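Local coordinates for ganglioside-induced differentiation-associated protein 2 (Homo sapiens, PDB 4UML), which is of unconfirmed molecular function but carries a macro domain, a fold that in many relatives binds ADP-ribose, and is linked to spinocerebellar ataxia, at residues A[46-58]-A[186-198]. Sequence-based numbering, arbitrary orientation.
Sequences PFLYNKDVNGKVV and ALRTVRRFLEIHG
Arg191 reaches out of helix 179-197 between Phe47 and Val53, with Phe47 CD1 over one face of its guanidinium and Val53 CG1 over the opposite one. With CG anti to the backbone N (chi1 167°), Arg191 CG lies 3.5 Å from Phe47 CE1; the bend at chi2 (66°) then swings CD and the guanidinium toward Leu48 O. Phe47 and Arg191 run past each other in opposite directions, and their planes, 50° apart, are too inclined for a parallel stack. At the guanidinium edge, Arg191 NH2 donates in plane to Leu48 O (2.9 Å), a fairly straight bond lying in the carbonyl plane as well; NH1 adds a weak one.

Glu195, one turn further along the same helix, grips the guanidinium at its NE end: Arg191 NE forms a salt bridge with Glu195 OE2 at 2.7 Å, met from above the carboxylate plane. That oxygen also lies at the edge of the Phe47 ring, where the ring hydrogens are slightly positive. Arginine suits this buried place because the faces of its flat head make no hydrogen bonds and pack well against Phe47 and Val53, while its in-plane N-H groups point outward to acceptors. A water accepts weakly from NH1 and joins Asn50 N to Asn54 OD1, while Tyr223 O takes a further NH1 bond and Asn54 ND2 reaches Pro225 O.

Asn50 is the N-cap of helix 51-54: its short side chain folds back so that Asn50 OD1 accepts from Val53 N (3.1 Å), a first-turn N-H without a partner in the helix. This short helix presents branched Val53 to Leu194, Val53 CG1 lying 4.0 Å from Leu194 CB, and Val57 CG2 meets Leu194 CD1 at 3.9 Å; Phe224 packs beside both valines. The contact thus seats the segment leading into edge strand 57-61 against helix 179-197, which flanks the central mixed sheet, an arrangement of the alpha/beta/alpha sandwich of macro domains.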
# COMPACT_ATOMS: atom_id res chain seq x y z
N PRO A 46 14.40 -13.28 11.68
CA PRO A 46 15.49 -13.69 10.78
C PRO A 46 16.13 -12.53 10.04
O PRO A 46 17.26 -12.64 9.54
CB PRO A 46 14.79 -14.60 9.79
CG PRO A 46 13.42 -14.00 9.68
CD PRO A 46 13.08 -13.49 11.05
N PHE A 47 15.41 -11.42 9.95
CA PHE A 47 15.88 -10.25 9.24
C PHE A 47 16.95 -9.52 10.04
O PHE A 47 16.84 -9.38 11.24
CB PHE A 47 14.69 -9.33 8.89
CG PHE A 47 13.79 -9.92 7.85
CD1 PHE A 47 14.07 -9.74 6.49
CD2 PHE A 47 12.73 -10.71 8.21
CE1 PHE A 47 13.26 -10.31 5.53
CE2 PHE A 47 11.92 -11.30 7.25
CZ PHE A 47 12.19 -11.10 5.90
N LEU A 48 17.97 -9.06 9.34
CA LEU A 48 19.04 -8.28 9.95
C LEU A 48 18.66 -6.79 10.01
O LEU A 48 18.03 -6.24 9.09
CB LEU A 48 20.35 -8.47 9.15
CG LEU A 48 20.77 -9.91 8.78
CD1 LEU A 48 22.01 -9.91 7.87
CD2 LEU A 48 20.99 -10.78 10.03
N TYR A 49 19.04 -6.15 11.11
CA TYR A 49 19.06 -4.70 11.20
C TYR A 49 19.56 -4.08 9.89
O TYR A 49 20.61 -4.47 9.38
CB TYR A 49 19.99 -4.25 12.32
CG TYR A 49 20.16 -2.76 12.37
CD1 TYR A 49 19.15 -1.96 12.87
CD2 TYR A 49 21.32 -2.13 11.89
CE1 TYR A 49 19.28 -0.59 12.92
CE2 TYR A 49 21.46 -0.75 11.93
CZ TYR A 49 20.42 0.01 12.45
OH TYR A 49 20.46 1.38 12.53
N ASN A 50 18.81 -3.13 9.35
CA ASN A 50 19.26 -2.43 8.14
C ASN A 50 18.76 -0.99 8.21
O ASN A 50 17.59 -0.71 7.93
CB ASN A 50 18.77 -3.16 6.89
CG ASN A 50 19.15 -2.46 5.61
OD1 ASN A 50 19.36 -1.25 5.58
ND2 ASN A 50 19.20 -3.21 4.53
N LYS A 51 19.66 -0.10 8.63
CA LYS A 51 19.32 1.30 8.95
C LYS A 51 18.69 2.02 7.77
O LYS A 51 17.76 2.81 7.92
CB LYS A 51 20.59 2.06 9.37
CG LYS A 51 20.39 3.55 9.55
CD LYS A 51 21.47 4.20 10.40
CE LYS A 51 20.92 5.45 11.05
NZ LYS A 51 21.96 6.18 11.83
N ASP A 52 19.27 1.76 6.62
CA ASP A 52 18.90 2.40 5.38
C ASP A 52 17.44 2.05 5.00
O ASP A 52 16.65 2.92 4.66
CB ASP A 52 19.88 1.95 4.30
CG ASP A 52 19.53 2.45 2.93
OD1 ASP A 52 19.78 3.64 2.64
OD2 ASP A 52 19.00 1.64 2.13
N VAL A 53 17.10 0.77 5.08
CA VAL A 53 15.73 0.28 4.80
C VAL A 53 14.73 0.83 5.82
O VAL A 53 13.63 1.27 5.46
CB VAL A 53 15.72 -1.26 4.73
CG1 VAL A 53 14.32 -1.82 4.71
CG2 VAL A 53 16.48 -1.71 3.49
N ASN A 54 15.12 0.85 7.10
CA ASN A 54 14.24 1.34 8.15
C ASN A 54 13.86 2.78 8.01
O ASN A 54 12.81 3.19 8.51
CB ASN A 54 14.89 1.21 9.52
CG ASN A 54 14.93 -0.22 10.02
OD1 ASN A 54 14.60 -1.19 9.30
ND2 ASN A 54 15.32 -0.37 11.27
N GLY A 55 14.77 3.58 7.43
CA GLY A 55 14.55 5.00 7.23
C GLY A 55 13.53 5.30 6.14
O GLY A 55 12.99 6.40 6.09
N LYS A 56 13.25 4.31 5.30
CA LYS A 56 12.27 4.43 4.21
C LYS A 56 10.85 4.03 4.59
O LYS A 56 9.91 4.34 3.87
CB LYS A 56 12.73 3.59 3.05
CG LYS A 56 14.10 4.03 2.59
CD LYS A 56 14.64 3.15 1.49
CE LYS A 56 15.94 3.74 0.96
NZ LYS A 56 16.23 3.22 -0.39
N VAL A 57 10.68 3.36 5.71
CA VAL A 57 9.39 2.86 6.11
C VAL A 57 8.73 3.84 7.07
O VAL A 57 9.38 4.34 8.00
CB VAL A 57 9.53 1.51 6.83
CG1 VAL A 57 8.21 1.10 7.46
CG2 VAL A 57 10.00 0.48 5.85
N VAL A 58 7.45 4.09 6.83
CA VAL A 58 6.64 4.94 7.65
C VAL A 58 5.31 4.25 7.99
O VAL A 58 4.60 3.75 7.10
CB VAL A 58 6.33 6.27 6.92
CG1 VAL A 58 5.47 7.16 7.78
CG2 VAL A 58 7.61 6.97 6.45
N ALA A 186 2.25 -8.31 3.65
CA ALA A 186 2.51 -6.93 3.28
C ALA A 186 3.94 -6.51 3.71
O ALA A 186 4.73 -6.02 2.89
CB ALA A 186 1.48 -6.00 3.90
N LEU A 187 4.26 -6.71 4.98
CA LEU A 187 5.56 -6.25 5.49
C LEU A 187 6.73 -7.04 4.91
O LEU A 187 7.77 -6.47 4.58
CB LEU A 187 5.57 -6.31 7.01
CG LEU A 187 4.52 -5.45 7.69
CD1 LEU A 187 4.62 -5.60 9.19
CD2 LEU A 187 4.71 -4.00 7.29
N ARG A 188 6.57 -8.36 4.82
CA ARG A 188 7.65 -9.20 4.28
C ARG A 188 7.97 -8.81 2.83
O ARG A 188 9.14 -8.65 2.44
CB ARG A 188 7.22 -10.67 4.37
CG ARG A 188 8.28 -11.67 3.94
CD ARG A 188 7.77 -13.08 4.19
NE ARG A 188 6.69 -13.37 3.24
CZ ARG A 188 5.61 -14.10 3.49
NH1 ARG A 188 5.42 -14.67 4.67
NH2 ARG A 188 4.71 -14.27 2.53
N THR A 189 6.94 -8.60 2.04
CA THR A 189 7.12 -8.25 0.63
C THR A 189 7.81 -6.91 0.47
O THR A 189 8.73 -6.72 -0.38
CB THR A 189 5.75 -8.24 -0.09
OG1 THR A 189 5.09 -9.49 0.14
CG2 THR A 189 5.90 -7.98 -1.56
N VAL A 190 7.39 -5.93 1.26
CA VAL A 190 8.02 -4.62 1.16
C VAL A 190 9.47 -4.69 1.67
O VAL A 190 10.35 -4.04 1.12
CB VAL A 190 7.22 -3.54 1.93
CG1 VAL A 190 7.99 -2.25 2.07
CG2 VAL A 190 5.89 -3.26 1.24
N ARG A 191 9.69 -5.42 2.76
CA ARG A 191 11.06 -5.58 3.29
C ARG A 191 11.99 -6.09 2.19
O ARG A 191 12.99 -5.45 1.87
CB ARG A 191 11.08 -6.47 4.52
CG ARG A 191 12.47 -6.94 4.94
CD ARG A 191 13.32 -5.77 5.39
NE ARG A 191 14.76 -6.08 5.49
CZ ARG A 191 15.54 -5.85 6.56
NH1 ARG A 191 15.06 -5.37 7.71
NH2 ARG A 191 16.83 -6.15 6.48
N ARG A 192 11.61 -7.20 1.57
CA ARG A 192 12.45 -7.88 0.61
C ARG A 192 12.67 -7.04 -0.62
O ARG A 192 13.77 -7.03 -1.20
CB ARG A 192 11.87 -9.23 0.24
CG ARG A 192 11.90 -10.19 1.42
CD ARG A 192 11.25 -11.51 1.09
NE ARG A 192 11.47 -12.48 2.18
CZ ARG A 192 10.77 -13.60 2.37
NH1 ARG A 192 9.77 -13.93 1.54
NH2 ARG A 192 11.05 -14.40 3.39
N PHE A 193 11.64 -6.32 -1.02
CA PHE A 193 11.78 -5.42 -2.15
C PHE A 193 12.69 -4.25 -1.82
O PHE A 193 13.46 -3.80 -2.67
CB PHE A 193 10.41 -4.87 -2.59
CG PHE A 193 10.49 -3.80 -3.62
CD1 PHE A 193 10.62 -2.47 -3.25
CD2 PHE A 193 10.39 -4.11 -4.97
CE1 PHE A 193 10.67 -1.47 -4.20
CE2 PHE A 193 10.43 -3.11 -5.94
CZ PHE A 193 10.59 -1.78 -5.55
N LEU A 194 12.58 -3.71 -0.61
CA LEU A 194 13.40 -2.57 -0.30
C LEU A 194 14.89 -2.97 -0.15
O LEU A 194 15.77 -2.16 -0.44
CB LEU A 194 12.92 -1.88 0.97
CG LEU A 194 11.68 -0.98 0.86
CD1 LEU A 194 11.26 -0.51 2.24
CD2 LEU A 194 11.96 0.22 -0.02
N GLU A 195 15.14 -4.19 0.31
CA GLU A 195 16.49 -4.70 0.44
C GLU A 195 17.21 -4.67 -0.90
O GLU A 195 18.33 -4.21 -0.97
CB GLU A 195 16.49 -6.13 0.98
CG GLU A 195 16.49 -6.24 2.48
CD GLU A 195 16.32 -7.66 2.97
OE1 GLU A 195 16.21 -8.61 2.15
OE2 GLU A 195 16.28 -7.84 4.19
N ILE A 196 16.54 -5.14 -1.95
CA ILE A 196 17.13 -5.19 -3.28
C ILE A 196 16.98 -3.88 -4.07
O ILE A 196 17.96 -3.39 -4.63
CB ILE A 196 16.53 -6.33 -4.12
CG1 ILE A 196 17.04 -7.69 -3.61
CG2 ILE A 196 16.90 -6.17 -5.59
CD1 ILE A 196 16.44 -8.16 -2.30
N HIS A 197 15.77 -3.32 -4.11
CA HIS A 197 15.46 -2.18 -5.00
C HIS A 197 15.27 -0.84 -4.29
O HIS A 197 14.70 0.10 -4.86
CB HIS A 197 14.20 -2.47 -5.81
CG HIS A 197 14.22 -3.77 -6.53
ND1 HIS A 197 14.80 -3.92 -7.77
CD2 HIS A 197 13.72 -4.98 -6.20
CE1 HIS A 197 14.67 -5.18 -8.16
NE2 HIS A 197 14.02 -5.84 -7.23
N GLY A 198 15.75 -0.74 -3.07
CA GLY A 198 15.49 0.42 -2.25
C GLY A 198 16.06 1.74 -2.74
O GLY A 198 15.44 2.78 -2.53
O HOH W 1 15.98 -3.42 9.71